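Local coordinates for protein PTHB1 (Homo sapiens, PDB 4YD8) that forms the N-terminal beta-propeller of a BBSome subunit, part of a coat complex thought to sort specific membrane proteins to primary cilia, at residues T138-V150 with P185-F197. Sequence-based numbering, arbitrary orientation. Where two conformers were deposited one is given.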
loop_
_atom_site.group_PDB
_atom_site.type_symbol
_atom_site.label_atom_id
_atom_site.label_comp_id
_atom_site.label_asym_id
_atom_site.label_seq_id
_atom_site.Cartn_x
_atom_site.Cartn_y
_atom_site.Cartn_z
ATOM N N THR A 138 2.671 15.479 14.308
ATOM C CA THR A 138 1.696 15.102 13.273
ATOM C C THR A 138 2.277 14.136 12.243
ATOM O O THR A 138 3.369 14.359 11.724
ATOM C CB THR A 138 1.185 16.340 12.532
ATOM O OG1 THR A 138 2.309 17.140 12.150
ATOM C CG2 THR A 138 0.293 17.170 13.435
ATOM N N ALA A 139 1.529 13.078 11.925
ATOM C CA ALA A 139 2.022 12.045 11.013
ATOM C C ALA A 139 1.766 12.372 9.549
ATOM O O ALA A 139 0.804 13.056 9.220
ATOM C CB ALA A 139 1.375 10.681 11.355
ATOM N N CYS A 140 2.634 11.871 8.673
ATOM C CA CYS A 140 2.364 11.900 7.245
ATOM C C CYS A 140 1.973 10.505 6.743
ATOM O O CYS A 140 0.837 10.286 6.323
ATOM C CB CYS A 140 3.573 12.416 6.462
ATOM S SG CYS A 140 3.290 12.384 4.662
ATOM N N ASN A 141 2.923 9.576 6.799
ATOM C CA ASN A 141 2.733 8.227 6.245
ATOM C C ASN A 141 3.594 7.237 7.030
ATOM O O ASN A 141 4.297 7.631 7.955
ATOM C CB ASN A 141 3.057 8.192 4.735
ATOM C CG ASN A 141 4.444 8.762 4.393
ATOM O OD1 ASN A 141 5.322 8.854 5.245
ATOM N ND2 ASN A 141 4.640 9.131 3.117
HETATM N N MSE A 142 3.528 5.951 6.693
HETATM C CA MSE A 142 4.281 4.971 7.458
HETATM C C MSE A 142 4.724 3.830 6.571
HETATM O O MSE A 142 4.222 3.674 5.453
HETATM C CB MSE A 142 3.445 4.411 8.614
HETATM C CG MSE A 142 2.172 3.709 8.165
HETATM SE SE MSE A 142 1.335 2.869 9.760
HETATM C CE MSE A 142 -0.391 2.452 9.018
ATOM N N THR A 143 5.658 3.036 7.080
ATOM C CA THR A 143 6.027 1.777 6.437
ATOM C C THR A 143 6.325 0.781 7.562
ATOM O O THR A 143 6.289 1.138 8.740
ATOM C CB THR A 143 7.240 1.960 5.473
ATOM O OG1 THR A 143 7.454 0.767 4.710
ATOM C CG2 THR A 143 8.526 2.322 6.254
ATOM N N TYR A 144 6.599 -0.468 7.216
ATOM C CA TYR A 144 6.801 -1.480 8.239
ATOM C C TYR A 144 7.655 -2.599 7.698
ATOM O O TYR A 144 7.816 -2.742 6.486
ATOM C CB TYR A 144 5.461 -2.049 8.734
ATOM C CG TYR A 144 4.700 -2.814 7.665
ATOM C CD1 TYR A 144 3.857 -2.146 6.775
ATOM C CD2 TYR A 144 4.848 -4.195 7.528
ATOM C CE1 TYR A 144 3.161 -2.827 5.777
ATOM C CE2 TYR A 144 4.152 -4.897 6.537
ATOM C CZ TYR A 144 3.315 -4.202 5.661
ATOM O OH TYR A 144 2.620 -4.875 4.676
ATOM N N GLY A 145 8.182 -3.419 8.596
ATOM C CA GLY A 145 8.969 -4.553 8.160
ATOM C C GLY A 145 9.870 -5.027 9.269
ATOM O O GLY A 145 9.808 -4.525 10.396
ATOM N N SER A 146 10.708 -6.004 8.956
ATOM C CA SER A 146 11.574 -6.630 9.950
ATOM C C SER A 146 12.862 -5.838 10.129
ATOM O O SER A 146 13.945 -6.358 9.857
ATOM C CB SER A 146 11.894 -8.069 9.536
ATOM O OG SER A 146 12.355 -8.139 8.194
ATOM N N PHE A 147 12.732 -4.587 10.568
ATOM C CA PHE A 147 13.879 -3.674 10.715
ATOM C C PHE A 147 14.979 -4.359 11.502
ATOM O O PHE A 147 14.717 -4.959 12.537
ATOM C CB PHE A 147 13.512 -2.378 11.450
ATOM C CG PHE A 147 12.321 -1.642 10.902
ATOM C CD1 PHE A 147 11.840 -1.870 9.619
ATOM C CD2 PHE A 147 11.681 -0.699 11.693
ATOM C CE1 PHE A 147 10.739 -1.179 9.140
ATOM C CE2 PHE A 147 10.578 0.002 11.218
ATOM C CZ PHE A 147 10.108 -0.241 9.936
ATOM N N GLY A 148 16.216 -4.249 11.035
ATOM C CA GLY A 148 17.331 -4.800 11.775
ATOM C C GLY A 148 17.534 -6.272 11.491
ATOM O O GLY A 148 18.473 -6.869 11.994
ATOM N N GLY A 149 16.656 -6.862 10.684
ATOM C CA GLY A 149 16.791 -8.263 10.331
ATOM C C GLY A 149 16.191 -9.192 11.374
ATOM O O GLY A 149 16.442 -10.391 11.359
ATOM N N VAL A 150 15.413 -8.625 12.291
ATOM C CA VAL A 150 14.659 -9.401 13.271
ATOM C C VAL A 150 13.638 -10.288 12.567
ATOM O O VAL A 150 12.920 -9.829 11.708
ATOM C CB VAL A 150 13.940 -8.474 14.270
ATOM C CG1 VAL A 150 14.962 -7.776 15.145
ATOM C CG2 VAL A 150 13.027 -7.431 13.524
ATOM N N PRO A 185 7.275 16.062 3.056
ATOM C CA PRO A 185 7.434 14.612 3.197
ATOM C C PRO A 185 7.089 13.850 1.913
ATOM O O PRO A 185 6.039 14.084 1.306
ATOM C CB PRO A 185 6.459 14.252 4.331
ATOM C CG PRO A 185 5.444 15.330 4.328
ATOM C CD PRO A 185 6.171 16.591 3.879
ATOM N N GLY A 186 7.982 12.957 1.507
ATOM C CA GLY A 186 7.771 12.155 0.312
ATOM C C GLY A 186 7.238 10.783 0.689
ATOM O O GLY A 186 7.019 10.486 1.863
ATOM N N PRO A 187 7.048 9.922 -0.317
ATOM C CA PRO A 187 6.637 8.543 -0.044
ATOM C C PRO A 187 7.711 7.832 0.761
ATOM O O PRO A 187 8.886 8.232 0.721
ATOM C CB PRO A 187 6.472 7.916 -1.451
ATOM C CG PRO A 187 7.228 8.803 -2.371
ATOM C CD PRO A 187 7.241 10.197 -1.750
ATOM N N LEU A 188 7.320 6.787 1.484
ATOM C CA LEU A 188 8.237 6.101 2.380
ATOM C C LEU A 188 8.104 4.586 2.239
ATOM O O LEU A 188 6.992 4.067 2.212
ATOM C CB LEU A 188 7.955 6.514 3.826
ATOM C CG LEU A 188 8.796 5.858 4.924
ATOM C CD1 LEU A 188 10.230 6.405 4.932
ATOM C CD2 LEU A 188 8.145 6.070 6.296
ATOM N N ALA A 189 9.227 3.883 2.158
ATOM C CA ALA A 189 9.184 2.419 2.063
ATOM C C ALA A 189 10.394 1.798 2.744
ATOM O O ALA A 189 11.450 2.419 2.859
ATOM C CB ALA A 189 9.096 1.968 0.581
ATOM N N TYR A 190 10.212 0.579 3.236
ATOM C CA TYR A 190 11.296 -0.186 3.840
ATOM C C TYR A 190 11.764 -1.291 2.898
ATOM O O TYR A 190 10.949 -2.035 2.335
ATOM C CB TYR A 190 10.854 -0.800 5.182
ATOM C CG TYR A 190 11.881 -1.759 5.759
ATOM C CD1 TYR A 190 13.094 -1.290 6.256
ATOM C CD2 TYR A 190 11.647 -3.131 5.789
ATOM C CE1 TYR A 190 14.045 -2.156 6.777
ATOM C CE2 TYR A 190 12.592 -4.003 6.313
ATOM C CZ TYR A 190 13.791 -3.508 6.804
ATOM O OH TYR A 190 14.746 -4.363 7.317
ATOM N N SER A 191 13.076 -1.402 2.725
ATOM C CA SER A 191 13.663 -2.500 1.957
ATOM C C SER A 191 14.264 -3.533 2.904
ATOM O O SER A 191 15.230 -3.241 3.592
ATOM C CB SER A 191 14.737 -1.976 0.999
ATOM O OG SER A 191 15.553 -3.033 0.527
ATOM N N SER A 192 13.698 -4.737 2.956
ATOM C CA SER A 192 14.247 -5.748 3.849
ATOM C C SER A 192 15.604 -6.237 3.353
ATOM O O SER A 192 16.466 -6.571 4.159
ATOM C CB SER A 192 13.286 -6.935 4.011
ATOM O OG SER A 192 12.970 -7.476 2.746
ATOM N N ARG A 193 15.804 -6.260 2.034
ATOM C CA ARG A 193 17.040 -6.806 1.479
ATOM C C ARG A 193 18.244 -5.951 1.861
ATOM O O ARG A 193 19.329 -6.475 2.123
ATOM C CB ARG A 193 16.948 -6.932 -0.046
ATOM N N THR A 194 18.053 -4.639 1.912
ATOM C CA THR A 194 19.154 -3.749 2.275
ATOM C C THR A 194 18.993 -3.177 3.680
ATOM O O THR A 194 19.795 -2.339 4.099
ATOM C CB THR A 194 19.277 -2.585 1.287
ATOM O OG1 THR A 194 18.078 -1.812 1.328
ATOM C CG2 THR A 194 19.479 -3.112 -0.143
ATOM N N ASP A 195 17.959 -3.635 4.379
ATOM C CA ASP A 195 17.569 -3.124 5.699
ATOM C C ASP A 195 17.677 -1.593 5.719
ATOM O O ASP A 195 18.425 -1.015 6.510
ATOM C CB ASP A 195 18.418 -3.781 6.803
ATOM C CG ASP A 195 17.920 -3.459 8.216
ATOM O OD1 ASP A 195 16.702 -3.272 8.422
ATOM O OD2 ASP A 195 18.761 -3.379 9.133
ATOM N N SER A 196 16.935 -0.950 4.815
ATOM C CA SER A 196 16.986 0.504 4.673
ATOM C C SER A 196 15.613 1.118 4.456
ATOM O O SER A 196 14.676 0.447 4.004
ATOM C CB SER A 196 17.902 0.910 3.508
ATOM O OG SER A 196 19.215 0.409 3.680
ATOM N N PHE A 197 15.509 2.406 4.774
ATOM C CA PHE A 197 14.321 3.191 4.471
ATOM C C PHE A 197 14.552 4.008 3.216
ATOM O O PHE A 197 15.598 4.639 3.062
ATOM C CB PHE A 197 13.955 4.128 5.627
ATOM C CG PHE A 197 13.547 3.410 6.882
ATOM C CD1 PHE A 197 12.348 2.724 6.942
ATOM C CD2 PHE A 197 14.357 3.428 7.996
ATOM C CE1 PHE A 197 11.969 2.059 8.098
ATOM C CE2 PHE A 197 13.982 2.766 9.164
ATOM C CZ PHE A 197 12.786 2.077 9.201
HETATM O O HOH W 1 3.775 5.063 3.139
#
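Y190 lies against T143, G145 and F147 where the first strands of two successive blades of the seven-bladed beta-propeller, 139-145 and 188-191, run side by side, nearly parallel. Its CB meets T143 OG1 and Y144 O. With CG anti to the backbone N (chi1 172°), the ring reaches across to segment 138-150: CG lies nearest F147 CE1, CD1, CE1 and CZ lie against F147 CD1, CD2 is 3.8 Å from G145 CA, and CE2 comes up to S146 N. The edge of F147 meets the face of Y190, planes at 60°, with F147 CD1 over the ring centre. At the tip, Y190 OH approaches S146 O and F147 CA and gives D195 OD1 a very short hydrogen bond of 2.5 Å, near the phenol plane. The same OD1 accepts G148 N in a nearly straight bond (2.8 Å, 168°), so one carboxylate oxygen ties the tyrosine to the turn after strand 139-145. A phenylalanine in place of Y190 would probably leave D195 OD1 without its phenol partner and the carboxylate less firmly fixed in its rotation. F147 in turn takes the edge of F197 on a face, F147 CZ lying 3.5 Å from F197 CE1, completing an aromatic cluster. At G145, critical for protein stability, a CB would run into Y190 CD2 and the carbonyl O of Y144. Toward the other end, T143 CG2 packs on L188 CD2, and N141 ND2 donates to G186 O at 3.0 Å, the acceptor lying in the amide plane.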